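PDB 6QZO: peroxidase from Cellulomonas bogoriensis 69B4 = DSM 16987, which binds heme b and, as a member of the DyP-type peroxidase family, probably uses hydrogen peroxide to oxidise its substrates. Local coordinates for residues E290-A296 with R345-L351. Residue numbers count along the deposited sequence, not the author numbering.
With HEM (protoporphyrin IX containing Fe), chain I.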
ATOM      1  N   GLU A 290       3.205  30.767 -16.531  1.00 27.13           N
ATOM      2  CA  GLU A 290       3.575  29.337 -16.713  1.00 26.32           C
ATOM      3  C   GLU A 290       3.164  28.512 -15.488  1.00 25.22           C
ATOM      4  O   GLU A 290       3.610  27.368 -15.370  1.00 25.34           O
ATOM      5  CB  GLU A 290       5.074  29.261 -16.996  1.00 27.05           C
ATOM      6  CG  GLU A 290       5.413  29.777 -18.386  1.00 28.01           C
ATOM      7  CD  GLU A 290       6.874  29.723 -18.767  1.00 28.75           C
ATOM      8  OE1 GLU A 290       7.721  29.530 -17.854  1.00 29.74           O
ATOM      9  OE2 GLU A 290       7.145  29.820 -19.974  1.00 28.92           O
ATOM     10  N   ALA A 291       2.323  29.070 -14.625  1.00 24.96           N
ATOM     11  CA  ALA A 291       1.732  28.394 -13.442  1.00 24.19           C
ATOM     12  C   ALA A 291       0.847  27.244 -13.932  1.00 23.56           C
ATOM     13  O   ALA A 291       0.154  27.433 -14.951  1.00 24.27           O
ATOM     14  CB  ALA A 291       0.940  29.366 -12.612  1.00 24.28           C
ATOM     15  N   HIS A 292       0.859  26.121 -13.216  1.00 22.55           N
ATOM     16  CA  HIS A 292       0.192  24.859 -13.621  1.00 21.83           C
ATOM     17  C   HIS A 292      -1.270  25.137 -13.985  1.00 21.95           C
ATOM     18  O   HIS A 292      -1.724  24.640 -15.018  1.00 21.90           O
ATOM     19  CB  HIS A 292       0.338  23.793 -12.519  1.00 20.98           C
ATOM     20  CG  HIS A 292      -0.215  22.451 -12.881  1.00 20.29           C
ATOM     21  ND1 HIS A 292       0.267  21.714 -13.942  1.00 19.88           N
ATOM     22  CD2 HIS A 292      -1.200  21.706 -12.316  1.00 20.09           C
ATOM     23  CE1 HIS A 292      -0.405  20.576 -14.025  1.00 19.77           C
ATOM     24  NE2 HIS A 292      -1.317  20.537 -13.028  1.00 19.43           N
ATOM     25  N   ILE A 293      -1.996  25.872 -13.148  1.00 22.30           N
ATOM     26  CA  ILE A 293      -3.479  25.966 -13.280  1.00 22.57           C
ATOM     27  C   ILE A 293      -3.822  26.969 -14.386  1.00 23.07           C
ATOM     28  O   ILE A 293      -4.966  26.936 -14.873  1.00 23.71           O
ATOM     29  CB  ILE A 293      -4.158  26.316 -11.941  1.00 22.52           C
ATOM     30  CG1 ILE A 293      -3.876  27.754 -11.498  1.00 23.00           C
ATOM     31  CG2 ILE A 293      -3.782  25.296 -10.884  1.00 21.96           C
ATOM     32  CD1 ILE A 293      -4.803  28.240 -10.422  1.00 23.48           C
ATOM     33  N   ARG A 294      -2.890  27.840 -14.755  1.00 23.13           N
ATOM     34  CA  ARG A 294      -3.086  28.741 -15.918  1.00 23.80           C
ATOM     35  C   ARG A 294      -2.934  27.902 -17.191  1.00 23.55           C
ATOM     36  O   ARG A 294      -3.799  28.000 -18.055  1.00 24.32           O
ATOM     37  CB  ARG A 294      -2.098  29.909 -15.882  1.00 24.20           C
ATOM     38  CG  ARG A 294      -2.261  30.883 -17.036  1.00 24.67           C
ATOM     39  CD  ARG A 294      -1.164  31.922 -17.043  1.00 25.17           C
ATOM     40  NE  ARG A 294      -1.353  32.908 -15.996  1.00 26.00           N
ATOM     41  CZ  ARG A 294      -2.182  33.950 -16.066  1.00 26.92           C
ATOM     42  NH1 ARG A 294      -2.932  34.140 -17.144  1.00 27.19           N
ATOM     43  NH2 ARG A 294      -2.269  34.798 -15.047  1.00 27.51           N
ATOM     44  N   ARG A 295      -1.877  27.103 -17.274  1.00 23.26           N
ATOM     45  CA  ARG A 295      -1.515  26.334 -18.491  1.00 23.30           C
ATOM     46  C   ARG A 295      -2.471  25.144 -18.673  1.00 23.07           C
ATOM     47  O   ARG A 295      -2.645  24.720 -19.825  1.00 22.93           O
ATOM     48  CB  ARG A 295      -0.052  25.882 -18.406  1.00 22.84           C
ATOM     49  CG  ARG A 295       0.940  27.027 -18.373  1.00 23.22           C
ATOM     50  CD  ARG A 295       0.955  27.816 -19.663  1.00 23.84           C
ATOM     51  NE  ARG A 295       1.424  26.999 -20.775  1.00 23.72           N
ATOM     52  CZ  ARG A 295       1.352  27.346 -22.055  1.00 24.07           C
ATOM     53  NH1 ARG A 295       0.810  28.502 -22.407  1.00 24.88           N
ATOM     54  NH2 ARG A 295       1.792  26.518 -22.976  1.00 23.84           N
ATOM     55  N   ALA A 296      -3.057  24.635 -17.585  1.00 23.25           N
ATOM     56  CA  ALA A 296      -3.894  23.410 -17.572  1.00 23.46           C
ATOM     57  C   ALA A 296      -5.372  23.763 -17.764  1.00 24.50           C
ATOM     58  O   ALA A 296      -6.146  22.860 -18.157  1.00 24.29           O
ATOM     59  CB  ALA A 296      -3.676  22.660 -16.289  1.00 22.97           C
ATOM     60  N   ARG A 345      -0.218  21.462 -24.179  1.00 23.97           N
ATOM     61  CA  ARG A 345      -0.022  22.842 -23.665  1.00 25.16           C
ATOM     62  C   ARG A 345       0.941  22.811 -22.467  1.00 25.40           C
ATOM     63  O   ARG A 345       1.814  23.703 -22.401  1.00 25.15           O
ATOM     64  CB  ARG A 345      -1.363  23.510 -23.341  1.00 25.84           C
ATOM     65  CG  ARG A 345      -1.287  25.031 -23.246  1.00 27.18           C
ATOM     66  CD  ARG A 345      -2.640  25.703 -23.422  1.00 28.51           C
ATOM     67  NE  ARG A 345      -3.602  25.119 -22.506  1.00 29.02           N
ATOM     68  CZ  ARG A 345      -4.736  24.466 -22.827  1.00 30.01           C
ATOM     69  NH1 ARG A 345      -5.161  24.310 -24.080  1.00 29.93           N
ATOM     70  NH2 ARG A 345      -5.493  24.013 -21.829  1.00 29.35           N
ATOM     71  N   LEU A 346       0.834  21.803 -21.589  1.00 25.12           N
ATOM     72  CA  LEU A 346       1.759  21.638 -20.434  1.00 25.38           C
ATOM     73  C   LEU A 346       3.160  21.275 -20.933  1.00 25.58           C
ATOM     74  O   LEU A 346       4.130  21.767 -20.348  1.00 25.71           O
ATOM     75  CB  LEU A 346       1.237  20.559 -19.483  1.00 24.93           C
ATOM     76  CG  LEU A 346      -0.126  20.853 -18.862  1.00 25.48           C
ATOM     77  CD1 LEU A 346      -0.389  19.911 -17.704  1.00 25.29           C
ATOM     78  CD2 LEU A 346      -0.224  22.311 -18.409  1.00 26.16           C
ATOM     79  N   ASP A 347       3.266  20.442 -21.969  1.00 25.38           N
ATOM     80  CA  ASP A 347       4.582  20.091 -22.557  1.00 25.36           C
ATOM     81  C   ASP A 347       5.271  21.380 -23.018  1.00 25.60           C
ATOM     82  O   ASP A 347       6.469  21.489 -22.795  1.00 26.27           O
ATOM     83  CB  ASP A 347       4.463  19.102 -23.722  1.00 25.64           C
ATOM     84  CG  ASP A 347       5.796  18.798 -24.376  1.00 25.86           C
ATOM     85  OD1 ASP A 347       6.679  18.275 -23.686  1.00 24.87           O
ATOM     86  OD2 ASP A 347       5.939  19.100 -25.570  1.00 27.46           O
ATOM     87  N   ALA A 348       4.531  22.299 -23.651  1.00 25.24           N
ATOM     88  CA  ALA A 348       5.073  23.545 -24.250  1.00 25.34           C
ATOM     89  C   ALA A 348       5.600  24.466 -23.139  1.00 25.22           C
ATOM     90  O   ALA A 348       6.689  25.039 -23.327  1.00 25.94           O
ATOM     91  CB  ALA A 348       4.033  24.228 -25.102  1.00 25.74           C
ATOM     92  N   ALA A 349       4.883  24.593 -22.019  1.00 24.25           N
ATOM     93  CA  ALA A 349       5.309  25.389 -20.846  1.00 24.07           C
ATOM     94  C   ALA A 349       4.462  25.052 -19.615  1.00 23.27           C
ATOM     95  O   ALA A 349       3.231  25.136 -19.687  1.00 23.09           O
ATOM     96  CB  ALA A 349       5.241  26.867 -21.163  1.00 24.88           C
ATOM     97  N   ASP A 350       5.133  24.709 -18.515  1.00 23.04           N
ATOM     98  CA  ASP A 350       4.544  24.506 -17.166  1.00 22.51           C
ATOM     99  C   ASP A 350       5.696  24.491 -16.153  1.00 22.30           C
ATOM    100  O   ASP A 350       6.594  23.660 -16.313  1.00 22.42           O
ATOM    101  CB  ASP A 350       3.706  23.223 -17.112  1.00 21.68           C
ATOM    102  CG  ASP A 350       2.992  23.017 -15.790  1.00 21.43           C
ATOM    103  OD1 ASP A 350       3.148  23.869 -14.892  1.00 21.54           O
ATOM    104  OD2 ASP A 350       2.299  21.993 -15.651  1.00 21.42           O
ATOM    105  N   LEU A 351       5.673  25.379 -15.154  1.00 22.43           N
ATOM    106  CA  LEU A 351       6.739  25.461 -14.113  1.00 22.27           C
ATOM    107  C   LEU A 351       6.886  24.100 -13.410  1.00 21.59           C
ATOM    108  O   LEU A 351       8.018  23.708 -13.088  1.00 21.88           O
ATOM    109  CB  LEU A 351       6.376  26.562 -13.117  1.00 22.61           C
ATOM    110  CG  LEU A 351       6.542  27.997 -13.619  1.00 22.90           C
ATOM    111  CD1 LEU A 351       6.091  28.967 -12.533  1.00 23.12           C
ATOM    112  CD2 LEU A 351       7.984  28.284 -14.046  1.00 23.00           C
TER
HETATM  113  CHA HEM I 401      -4.844  21.211 -11.345  1.00 21.48           C
HETATM  114  CHB HEM I 401      -1.102  18.946  -9.337  1.00 20.86           C
HETATM  115  CHC HEM I 401      -0.201  16.737 -13.537  1.00 21.18           C
HETATM  116  CHD HEM I 401      -4.185  18.683 -15.428  1.00 21.01           C
HETATM  117  C1A HEM I 401      -3.885  20.803 -10.459  1.00 21.52           C
HETATM  118  C2A HEM I 401      -3.711  21.349  -9.154  1.00 22.09           C
HETATM  119  C3A HEM I 401      -2.645  20.717  -8.599  1.00 22.42           C
HETATM  120  C4A HEM I 401      -2.187  19.767  -9.539  1.00 21.66           C
HETATM  121  CMA HEM I 401      -2.048  20.949  -7.225  1.00 22.73           C
HETATM  122  CAA HEM I 401      -4.512  22.470  -8.516  1.00 22.01           C
HETATM  123  CBA HEM I 401      -5.741  21.989  -7.745  1.00 22.17           C
HETATM  124  CGA HEM I 401      -6.782  21.526  -8.711  1.00 22.43           C
HETATM  125  O1A HEM I 401      -6.790  20.298  -9.006  1.00 22.60           O
HETATM  126  O2A HEM I 401      -7.596  22.356  -9.207  1.00 22.60           O
HETATM  127  C1B HEM I 401      -0.545  18.157 -10.335  1.00 20.63           C
HETATM  128  C2B HEM I 401       0.616  17.369 -10.107  1.00 21.56           C
HETATM  129  C3B HEM I 401       0.890  16.737 -11.296  1.00 20.70           C
HETATM  130  C4B HEM I 401      -0.150  17.191 -12.229  1.00 20.59           C
HETATM  131  CMB HEM I 401       1.377  17.249  -8.789  1.00 20.86           C
HETATM  132  CAB HEM I 401       1.921  15.739 -11.643  1.00 20.57           C
HETATM  133  CBB HEM I 401       2.663  15.095 -10.742  1.00 20.77           C
HETATM  134  C1C HEM I 401      -1.203  17.054 -14.424  1.00 20.77           C
HETATM  135  C2C HEM I 401      -1.266  16.577 -15.732  1.00 20.54           C
HETATM  136  C3C HEM I 401      -2.390  17.113 -16.316  1.00 20.97           C
HETATM  137  C4C HEM I 401      -3.030  17.942 -15.311  1.00 20.39           C
HETATM  138  CMC HEM I 401      -0.315  15.657 -16.447  1.00 20.55           C
HETATM  139  CAC HEM I 401      -2.649  16.718 -17.725  1.00 21.34           C
HETATM  140  CBC HEM I 401      -3.660  17.101 -18.456  1.00 21.86           C
HETATM  141  C1D HEM I 401      -4.680  19.548 -14.430  1.00 20.53           C
HETATM  142  C2D HEM I 401      -5.904  20.349 -14.620  1.00 21.30           C
HETATM  143  C3D HEM I 401      -6.077  21.067 -13.495  1.00 22.12           C
HETATM  144  C4D HEM I 401      -4.956  20.681 -12.621  1.00 21.52           C
HETATM  145  CMD HEM I 401      -6.820  20.441 -15.828  1.00 20.80           C
HETATM  146  CAD HEM I 401      -7.210  22.059 -13.210  1.00 22.82           C
HETATM  147  CBD HEM I 401      -6.821  23.479 -13.673  1.00 23.71           C
HETATM  148  CGD HEM I 401      -7.893  24.549 -13.492  1.00 24.49           C
HETATM  149  O1D HEM I 401      -8.836  24.651 -14.305  1.00 24.26           O
HETATM  150  O2D HEM I 401      -7.838  25.381 -12.542  1.00 25.66           O
HETATM  151  NA  HEM I 401      -2.947  19.837 -10.677  1.00 21.20           N
HETATM  152  NB  HEM I 401      -0.958  18.028 -11.597  1.00 20.73           N
HETATM  153  NC  HEM I 401      -2.258  17.881 -14.172  1.00 20.30           N
HETATM  154  ND  HEM I 401      -4.160  19.788 -13.219  1.00 21.05           N
HETATM  155 FE   HEM I 401      -2.619  19.009 -12.448  1.00 20.92          FE
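The proximal side of a heme pocket illustrates how a peroxidase holds its axial ligand by two ring nitrogens at once. His292 binds the iron through NE2, 2.1 Å from HEM FE, while its ND1 donates a nearly linear hydrogen bond of 2.7 Å to Asp350 OD2, which lies near the ring plane. This His-carboxylate pair is familiar from heme peroxidases, where the acid is generally thought to give the histidine imidazolate character and so help stabilise high-valent iron. The second oxygen of Asp350, OD1, accepts a hydrogen bond from Leu352 N, so that both carboxylate oxygens have a partner. Beside the pair, Leu346 packs CD1 3.7 Å from His292 CE1 and equally far from HEM C3C, filling the angle between imidazole and porphyrin. In the C-terminal ferredoxin-like half of the DyP fold, the short helix 292-296 supplies the ligand, and the acid sits just beyond the end of helix 340-348. Polar contacts fix these two elements together. Leu351 N donates to Glu290 O (2.9 Å), just ahead of Ala291, the N-cap of the ligand helix. From that helix Arg295 reaches the carbonyls at the end of the other, with NE 2.8 Å from Ala349 O and NH2 2.9 Å from Arg345 O; its guanidinium is sandwiched between Ala349 CB and Arg345 CG. Arg345 answers in the opposite direction, its NE donating to Arg295 O at 2.9 Å, while its NH1 takes part in a salt bridge with Glu303.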